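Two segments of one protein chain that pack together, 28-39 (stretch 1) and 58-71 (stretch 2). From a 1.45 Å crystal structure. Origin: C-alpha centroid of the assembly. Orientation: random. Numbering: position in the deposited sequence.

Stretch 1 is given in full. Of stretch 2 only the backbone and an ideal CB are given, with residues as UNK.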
ATOM      1  N   ILE A  28      -5.995   2.773  -5.355  1.00  8.45           N
ATOM      2  CA  ILE A  28      -5.293   3.691  -4.443  1.00  8.78           C
ATOM      3  C   ILE A  28      -3.855   3.986  -4.877  1.00  8.43           C
ATOM      4  O   ILE A  28      -3.232   4.897  -4.348  1.00  8.63           O
ATOM      5  CB  ILE A  28      -5.346   3.222  -2.967  1.00  9.99           C
ATOM      6  CG1 ILE A  28      -4.557   1.925  -2.738  1.00 10.73           C
ATOM      7  CG2 ILE A  28      -6.797   3.064  -2.527  1.00 10.13           C
ATOM      8  CD1 ILE A  28      -4.326   1.608  -1.276  1.00 11.58           C
ATOM      9  N   LEU A  29      -3.340   3.215  -5.836  1.00  8.14           N
ATOM     10  CA  LEU A  29      -1.991   3.420  -6.380  1.00  8.20           C
ATOM     11  C   LEU A  29      -1.953   4.280  -7.654  1.00  8.43           C
ATOM     12  O   LEU A  29      -0.927   4.320  -8.331  1.00  8.34           O
ATOM     13  CB  LEU A  29      -1.333   2.061  -6.652  1.00  8.39           C
ATOM     14  CG  LEU A  29      -1.014   1.216  -5.419  1.00  9.18           C
ATOM     15  CD1 LEU A  29      -0.750  -0.229  -5.817  1.00  9.75           C
ATOM     16  CD2 LEU A  29       0.173   1.785  -4.656  1.00  9.77           C
ATOM     17  N   GLU A  30      -3.045   4.982  -7.960  1.00  8.99           N
ATOM     18  CA  GLU A  30      -3.139   5.834  -9.155  1.00 10.29           C
ATOM     19  C   GLU A  30      -1.920   6.709  -9.380  1.00  9.96           C
ATOM     20  O   GLU A  30      -1.277   6.624 -10.418  1.00  9.32           O
ATOM     21  CB  GLU A  30      -4.354   6.761  -9.072  1.00 12.39           C
ATOM     22  CG  GLU A  30      -5.581   6.266  -9.789  1.00 13.73           C
ATOM     23  CD  GLU A  30      -6.556   7.391 -10.023  1.00 13.73           C
ATOM     24  OE1 GLU A  30      -7.083   7.933  -9.034  1.00 12.94           O
ATOM     25  OE2 GLU A  30      -6.774   7.743 -11.195  1.00 12.48           O
ATOM     26  N   GLU A  31      -1.617   7.553  -8.399  1.00 10.40           N
ATOM     27  CA  GLU A  31      -0.545   8.523  -8.557  1.00 11.68           C
ATOM     28  C   GLU A  31       0.830   7.869  -8.688  1.00 10.15           C
ATOM     29  O   GLU A  31       1.573   8.216  -9.598  1.00  9.48           O
ATOM     30  CB  GLU A  31      -0.565   9.582  -7.447  1.00 14.07           C
ATOM     31  CG  GLU A  31       0.416  10.719  -7.672  1.00 17.05           C
ATOM     32  CD  GLU A  31       0.111  11.515  -8.932  1.00 19.42           C
ATOM     33  OE1 GLU A  31      -1.079  11.716  -9.241  1.00 20.62           O
ATOM     34  OE2 GLU A  31       1.054  11.942  -9.620  1.00 20.93           O
ATOM     35  N   PRO A  32       1.171   6.917  -7.802  1.00  9.53           N
ATOM     36  CA  PRO A  32       2.447   6.228  -7.998  1.00  9.44           C
ATOM     37  C   PRO A  32       2.556   5.485  -9.337  1.00  8.30           C
ATOM     38  O   PRO A  32       3.632   5.440  -9.911  1.00  7.77           O
ATOM     39  CB  PRO A  32       2.527   5.248  -6.823  1.00 10.21           C
ATOM     40  CG  PRO A  32       1.481   5.647  -5.861  1.00 10.76           C
ATOM     41  CD  PRO A  32       0.576   6.647  -6.480  1.00 10.19           C
ATOM     42  N   LEU A  33       1.449   4.933  -9.829  1.00  7.83           N
ATOM     43  CA  LEU A  33       1.435   4.288 -11.149  1.00  7.81           C
ATOM     44  C   LEU A  33       1.723   5.281 -12.280  1.00  8.32           C
ATOM     45  O   LEU A  33       2.477   4.972 -13.195  1.00  7.92           O
ATOM     46  CB  LEU A  33       0.113   3.553 -11.408  1.00  7.80           C
ATOM     47  CG  LEU A  33      -0.067   2.228 -10.658  1.00  8.07           C
ATOM     48  CD1 LEU A  33      -1.532   1.815 -10.613  1.00  7.82           C
ATOM     49  CD2 LEU A  33       0.777   1.117 -11.267  1.00  8.55           C
ATOM     50  N   ARG A  34       1.140   6.474 -12.205  1.00  9.11           N
ATOM     51  CA  ARG A  34       1.433   7.539 -13.177  1.00 10.21           C
ATOM     52  C   ARG A  34       2.870   8.008 -13.136  1.00 10.14           C
ATOM     53  O   ARG A  34       3.372   8.529 -14.120  1.00 10.84           O
ATOM     54  CB  ARG A  34       0.582   8.767 -12.922  1.00 11.87           C
ATOM     55  CG  ARG A  34      -0.872   8.570 -13.197  1.00 13.66           C
ATOM     56  CD  ARG A  34      -1.619   9.876 -13.030  1.00 15.39           C
ATOM     57  NE  ARG A  34      -3.012   9.594 -12.745  1.00 17.73           N
ATOM     58  CZ  ARG A  34      -3.934  10.498 -12.462  1.00 20.92           C
ATOM     59  NH1 ARG A  34      -3.631  11.788 -12.421  1.00 23.10           N
ATOM     60  NH2 ARG A  34      -5.175  10.097 -12.222  1.00 22.07           N
ATOM     61  N   ARG A  35       3.499   7.860 -11.973  1.00 10.13           N
ATOM     62  CA  ARG A  35       4.885   8.261 -11.755  1.00 10.60           C
ATOM     63  C   ARG A  35       5.880   7.092 -11.851  1.00 10.41           C
ATOM     64  O   ARG A  35       7.025   7.208 -11.412  1.00 10.99           O
ATOM     65  CB  ARG A  35       4.974   8.999 -10.412  1.00 11.45           C
ATOM     66  CG  ARG A  35       4.213  10.316 -10.456  1.00 13.00           C
ATOM     67  CD  ARG A  35       3.779  10.832  -9.103  1.00 14.71           C
ATOM     68  NE  ARG A  35       4.904  11.144  -8.238  1.00 15.31           N
ATOM     69  CZ  ARG A  35       4.993  12.190  -7.410  1.00 15.41           C
ATOM     70  NH1 ARG A  35       6.092  12.328  -6.686  1.00 15.67           N
ATOM     71  NH2 ARG A  35       4.024  13.108  -7.300  1.00 15.25           N
ATOM     72  N   GLY A  36       5.448   5.978 -12.444  1.00 10.52           N
ATOM     73  CA  GLY A  36       6.334   4.863 -12.767  1.00 10.90           C
ATOM     74  C   GLY A  36       6.858   4.039 -11.604  1.00 11.18           C
ATOM     75  O   GLY A  36       7.947   3.479 -11.702  1.00 12.02           O
ATOM     76  N   LEU A  37       6.099   3.945 -10.511  1.00 11.98           N
ATOM     77  CA  LEU A  37       6.516   3.141  -9.348  1.00 13.02           C
ATOM     78  C   LEU A  37       6.773   1.693  -9.764  1.00 13.13           C
ATOM     79  O   LEU A  37       7.779   1.092  -9.393  1.00 13.52           O
ATOM     80  CB  LEU A  37       5.449   3.178  -8.246  1.00 14.24           C
ATOM     81  CG  LEU A  37       5.777   2.462  -6.927  1.00 15.73           C
ATOM     82  CD1 LEU A  37       6.881   3.197  -6.184  1.00 16.75           C
ATOM     83  CD2 LEU A  37       4.538   2.335  -6.052  1.00 16.41           C
ATOM     84  N   LEU A  38       5.840   1.157 -10.540  1.00 13.14           N
ATOM     85  CA  LEU A  38       5.963  -0.170 -11.132  1.00 13.75           C
ATOM     86  C   LEU A  38       5.102  -0.206 -12.382  1.00 14.25           C
ATOM     87  O   LEU A  38       4.205   0.625 -12.539  1.00 14.39           O
ATOM     88  CB  LEU A  38       5.546  -1.263 -10.133  1.00 14.23           C
ATOM     89  CG  LEU A  38       4.072  -1.466  -9.754  1.00 14.43           C
ATOM     90  CD1 LEU A  38       3.923  -2.743  -8.941  1.00 14.53           C
ATOM     91  CD2 LEU A  38       3.498  -0.288  -8.982  1.00 13.96           C
ATOM     92  N   THR A  39       5.365  -1.157 -13.267  1.00 14.37           N
ATOM     93  CA  THR A  39       4.583  -1.265 -14.492  1.00 14.82           C
ATOM     94  C   THR A  39       3.232  -1.901 -14.202  1.00 14.76           C
ATOM     95  O   THR A  39       3.065  -2.577 -13.192  1.00 13.92           O
ATOM     96  CB  THR A  39       5.279  -2.110 -15.581  1.00 14.59           C
ATOM     97  OG1 THR A  39       5.394  -3.468 -15.150  1.00 13.96           O
ATOM     98  CG2 THR A  39       6.653  -1.570 -15.889  1.00 15.06           C
ATOM     99  N   UNK A  58       4.530  -8.935  -1.321  1.00 12.97           N
ATOM    100  CA  UNK A  58       5.120  -8.442  -2.566  1.00 13.57           C
ATOM    101  C   UNK A  58       4.911  -6.928  -2.673  1.00 11.36           C
ATOM    102  O   UNK A  58       5.818  -6.198  -3.060  1.00 11.06           O
ATOM    103  CB  UNK A  58       4.511  -9.156  -3.774  1.00 13.57           C
ATOM    104  N   UNK A  59       3.718  -6.461  -2.310  1.00 10.08           N
ATOM    105  CA  UNK A  59       3.365  -5.044  -2.445  1.00  9.91           C
ATOM    106  C   UNK A  59       4.193  -4.123  -1.548  1.00  9.07           C
ATOM    107  O   UNK A  59       4.507  -3.003  -1.942  1.00  8.62           O
ATOM    108  CB  UNK A  59       1.880  -4.853  -2.129  1.00  9.91           C
ATOM    109  N   UNK A  60       4.557  -4.598  -0.356  1.00  8.76           N
ATOM    110  CA  UNK A  60       5.311  -3.778   0.607  1.00  8.78           C
ATOM    111  C   UNK A  60       6.595  -3.176   0.011  1.00  8.18           C
ATOM    112  O   UNK A  60       6.965  -2.056   0.355  1.00  8.51           O
ATOM    113  CB  UNK A  60       5.669  -4.624   1.831  1.00  8.78           C
ATOM    114  N   UNK A  61       7.261  -3.911  -0.882  1.00  7.98           N
ATOM    115  CA  UNK A  61       8.480  -3.418  -1.545  1.00  7.70           C
ATOM    116  C   UNK A  61       8.238  -2.113  -2.289  1.00  7.52           C
ATOM    117  O   UNK A  61       9.073  -1.213  -2.263  1.00  8.34           O
ATOM    118  CB  UNK A  61       9.015  -4.469  -2.519  1.00  7.70           C
ATOM    119  N   UNK A  62       7.090  -2.018  -2.946  1.00  7.17           N
ATOM    120  CA  UNK A  62       6.734  -0.823  -3.704  1.00  7.22           C
ATOM    121  C   UNK A  62       6.228   0.290  -2.794  1.00  7.44           C
ATOM    122  O   UNK A  62       6.543   1.462  -3.015  1.00  7.83           O
ATOM    123  CB  UNK A  62       5.674  -1.160  -4.754  1.00  7.22           C
ATOM    124  N   UNK A  63       5.483  -0.083  -1.755  1.00  7.70           N
ATOM    125  CA  UNK A  63       5.011   0.870  -0.744  1.00  8.21           C
ATOM    126  C   UNK A  63       6.187   1.608  -0.093  1.00  8.18           C
ATOM    127  O   UNK A  63       6.124   2.820   0.109  1.00  8.39           O
ATOM    128  CB  UNK A  63       4.188   0.147   0.324  1.00  8.21           C
ATOM    129  N   UNK A  64       7.264   0.887   0.209  1.00  8.39           N
ATOM    130  CA  UNK A  64       8.428   1.502   0.852  1.00  8.94           C
ATOM    131  C   UNK A  64       9.276   2.386  -0.075  1.00  9.39           C
ATOM    132  O   UNK A  64      10.127   3.129   0.411  1.00 10.19           O
ATOM    133  CB  UNK A  64       9.315   0.401   1.437  1.00  8.94           C
ATOM    134  N   UNK A  65       9.032   2.324  -1.388  1.00  9.04           N
ATOM    135  CA  UNK A  65       9.672   3.222  -2.356  1.00  9.86           C
ATOM    136  C   UNK A  65       8.860   4.488  -2.662  1.00  8.95           C
ATOM    137  O   UNK A  65       9.306   5.320  -3.455  1.00  9.30           O
ATOM    138  CB  UNK A  65       9.925   2.462  -3.660  1.00  9.86           C
ATOM    139  N   UNK A  66       7.691   4.652  -2.039  1.00  8.17           N
ATOM    140  CA  UNK A  66       6.861   5.836  -2.283  1.00  7.95           C
ATOM    141  C   UNK A  66       7.555   7.111  -1.813  1.00  8.28           C
ATOM    142  O   UNK A  66       8.169   7.135  -0.748  1.00  9.30           O
ATOM    143  CB  UNK A  66       5.510   5.691  -1.581  1.00  7.95           C
ATOM    144  N   UNK A  67       7.441   8.170  -2.611  1.00  8.05           N
ATOM    145  CA  UNK A  67       7.842   9.505  -2.180  1.00  8.20           C
ATOM    146  C   UNK A  67       6.802  10.027  -1.183  1.00  8.37           C
ATOM    147  O   UNK A  67       5.710   9.463  -1.084  1.00  8.58           O
ATOM    148  CB  UNK A  67       7.984  10.451  -3.374  1.00  8.20           C
ATOM    149  N   UNK A  68       7.122  11.106  -0.445  1.00  8.79           N
ATOM    150  CA  UNK A  68       6.140  11.665   0.490  1.00  9.02           C
ATOM    151  C   UNK A  68       4.780  12.008  -0.134  1.00  8.94           C
ATOM    152  O   UNK A  68       3.745  11.660   0.435  1.00  9.34           O
ATOM    153  CB  UNK A  68       6.723  12.928   1.128  1.00  9.02           C
ATOM    154  N   UNK A  69       4.791  12.666  -1.291  1.00  8.84           N
ATOM    155  CA  UNK A  69       3.550  13.023  -1.993  1.00  8.95           C
ATOM    156  C   UNK A  69       2.793  11.794  -2.490  1.00  8.52           C
ATOM    157  O   UNK A  69       1.564  11.773  -2.483  1.00  9.26           O
ATOM    158  CB  UNK A  69       3.862  13.944  -3.174  1.00  8.95           C
ATOM    159  N   UNK A  70       3.529  10.775  -2.915  1.00  7.68           N
ATOM    160  CA  UNK A  70       2.920   9.510  -3.335  1.00  7.50           C
ATOM    161  C   UNK A  70       2.270   8.785  -2.162  1.00  7.56           C
ATOM    162  O   UNK A  70       1.186   8.227  -2.300  1.00  7.99           O
ATOM    163  CB  UNK A  70       3.969   8.607  -3.987  1.00  7.50           C
ATOM    164  N   UNK A  71       2.942   8.771  -1.018  1.00  7.62           N
ATOM    165  CA  UNK A  71       2.372   8.188   0.202  1.00  7.82           C
ATOM    166  C   UNK A  71       1.094   8.913   0.622  1.00  7.99           C
ATOM    167  O   UNK A  71       0.097   8.275   0.956  1.00  8.10           O
ATOM    168  CB  UNK A  71       3.394   8.234   1.339  1.00  7.82           C
TER

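Position 58 lies in a helix already under way, with its CB out of reach of stretch 1, so the contact sets no demand; Lys58 is deposited. At position 59 the CB points sideways, with no atom of stretch 1 close to it, but the methyls of Leu29 lie within range, and a long aliphatic chain could reach them. Leu59 does so, its CD1 lying 4.1 Å from CD1 of Leu29. Positions 60 and 61 are out of reach and leave the choice open; they hold Ile60 and Asp61.

Position 62 points toward stretch 1, its ideal CB 3.9 Å from Leu37 CD2 and 4.8 Å from Leu38 CD1. Leucine, methionine or an aromatic would suit such an apolar setting. Phe62 takes chi1 m and lays a ring face against Leu38: CD1 of Leu38 sits 3.7 Å from the ring centroid, almost exactly on the normal, a CH-pi contact.

At position 63 the CB points away, so only a side chain that bends back could meet Leu29. Ile63 manages it with both chi angles in m, bringing its CD1 to 4.3 Å from Leu29 CD2. Position 64 points away and makes no contact; it is Leu64.

The ideal CB of position 65 lies 4.0 Å from Leu37 CD1. An aliphatic base is welcome here, and a long chain could carry a polar end beyond it. Lys65 provides such a base, its CB 4.1 Å from Leu37 CD1.

Position 66 closes a type I turn that begins at 63. Its CB points sideways, yet Pro32 and Leu37 offer an apolar surface that a branched aliphatic could fill. Leu66 places CD2 3.6 Å from Pro32 CG and 3.8 Å from Leu37 CD2, bridging the two.

Position 67, with phi/psi of -74/166, precedes a helix, where serine, threonine, aspartate or asparagine can cap. Ser67 OG accepts from the backbone N of position 70 at 3.2 Å. Position 68, in the helix's first turn with phi -54, tolerates proline; Pro68 points away. Position 69 faces the Arg35 guanidinium, its ideal CB 4.2 Å from NH2, and a small residue suffices: Ala69.

Position 70 lies beside Pro32 and Arg35, so an acid long enough to reach the guanidinium is attractive, though glutamine could also accept. Glu70 forms a salt bridge, with a weak hydrogen bond from Arg35 NE to its OE2 at 3.0 Å, while its OE1 accepts from Ser67 N at 2.9 Å, completing a reciprocal capping box. Position 71 points away; Ala71 makes no contact.

Stretch 2, residues 58-71: KLIDFILKLSPAEA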
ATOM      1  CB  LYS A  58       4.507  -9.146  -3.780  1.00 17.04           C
ATOM      2  CG  LYS A  58       4.590 -10.669  -3.763  1.00 21.75           C
ATOM      3  CD  LYS A  58       5.991 -11.186  -4.046  1.00 28.04           C
ATOM      4  CE  LYS A  58       6.034 -12.709  -3.990  1.00 34.01           C
ATOM      5  NZ  LYS A  58       7.105 -13.284  -4.849  1.00 38.21           N
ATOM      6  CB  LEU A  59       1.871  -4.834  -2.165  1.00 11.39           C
ATOM      7  CG  LEU A  59       1.285  -3.438  -2.417  1.00 12.94           C
ATOM      8  CD1 LEU A  59       1.502  -2.981  -3.853  1.00 13.97           C
ATOM      9  CD2 LEU A  59      -0.197  -3.426  -2.080  1.00 14.01           C
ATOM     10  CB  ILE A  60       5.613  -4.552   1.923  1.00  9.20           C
ATOM     11  CG1 ILE A  60       6.076  -3.589   3.025  1.00  9.93           C
ATOM     12  CG2 ILE A  60       6.629  -5.668   1.699  1.00  9.27           C
ATOM     13  CD1 ILE A  60       6.166  -4.219   4.399  1.00 10.65           C
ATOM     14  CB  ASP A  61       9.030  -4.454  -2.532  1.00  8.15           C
ATOM     15  CG  ASP A  61       9.645  -5.652  -1.845  1.00  8.78           C
ATOM     16  OD1 ASP A  61       9.982  -5.564  -0.648  1.00  8.71           O
ATOM     17  OD2 ASP A  61       9.817  -6.685  -2.518  1.00  8.95           O
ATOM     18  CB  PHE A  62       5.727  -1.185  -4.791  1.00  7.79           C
ATOM     19  CG  PHE A  62       6.258  -2.205  -5.752  1.00  8.94           C
ATOM     20  CD1 PHE A  62       7.151  -1.829  -6.747  1.00  9.94           C
ATOM     21  CD2 PHE A  62       5.911  -3.547  -5.634  1.00  9.86           C
ATOM     22  CE1 PHE A  62       7.668  -2.764  -7.630  1.00 10.97           C
ATOM     23  CE2 PHE A  62       6.425  -4.490  -6.515  1.00 11.12           C
ATOM     24  CZ  PHE A  62       7.306  -4.098  -7.512  1.00 11.54           C
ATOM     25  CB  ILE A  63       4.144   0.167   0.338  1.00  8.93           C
ATOM     26  CG1 ILE A  63       2.860  -0.434  -0.267  1.00  8.84           C
ATOM     27  CG2 ILE A  63       3.790   1.106   1.484  1.00  9.85           C
ATOM     28  CD1 ILE A  63       1.911   0.546  -0.929  1.00  8.75           C
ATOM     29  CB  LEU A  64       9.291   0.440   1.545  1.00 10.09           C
ATOM     30  CG  LEU A  64       8.600  -0.277   2.713  1.00 11.82           C
ATOM     31  CD1 LEU A  64       9.495  -1.391   3.232  1.00 13.16           C
ATOM     32  CD2 LEU A  64       8.221   0.667   3.846  1.00 12.70           C
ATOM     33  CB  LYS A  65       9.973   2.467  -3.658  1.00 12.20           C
ATOM     34  CG  LYS A  65      10.972   1.336  -3.471  1.00 15.52           C
ATOM     35  CD  LYS A  65      11.588   0.868  -4.781  1.00 20.45           C
ATOM     36  CE  LYS A  65      10.576   0.182  -5.681  1.00 25.77           C
ATOM     37  NZ  LYS A  65      11.253  -0.517  -6.810  1.00 30.94           N
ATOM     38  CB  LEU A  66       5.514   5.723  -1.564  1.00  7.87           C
ATOM     39  CG  LEU A  66       4.544   4.622  -1.999  1.00  8.15           C
ATOM     40  CD1 LEU A  66       3.457   4.436  -0.950  1.00  8.31           C
ATOM     41  CD2 LEU A  66       3.923   4.915  -3.353  1.00  8.65           C
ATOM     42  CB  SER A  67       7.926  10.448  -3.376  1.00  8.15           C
ATOM     43  OG  SER A  67       6.635  10.783  -3.847  1.00  7.80           O
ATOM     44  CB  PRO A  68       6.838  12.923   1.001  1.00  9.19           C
ATOM     45  CG  PRO A  68       8.277  12.549   0.982  1.00  9.26           C
ATOM     46  CD  PRO A  68       8.450  11.725  -0.263  1.00  8.97           C
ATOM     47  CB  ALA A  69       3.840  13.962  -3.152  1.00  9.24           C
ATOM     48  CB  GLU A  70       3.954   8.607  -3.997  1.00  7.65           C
ATOM     49  CG  GLU A  70       4.343   9.063  -5.389  1.00  8.14           C
ATOM     50  CD  GLU A  70       5.546   8.341  -5.953  1.00  9.03           C
ATOM     51  OE1 GLU A  70       6.278   7.651  -5.217  1.00  8.17           O
ATOM     52  OE2 GLU A  70       5.778   8.498  -7.163  1.00 10.88           O
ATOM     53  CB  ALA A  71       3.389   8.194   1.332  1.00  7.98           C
TER
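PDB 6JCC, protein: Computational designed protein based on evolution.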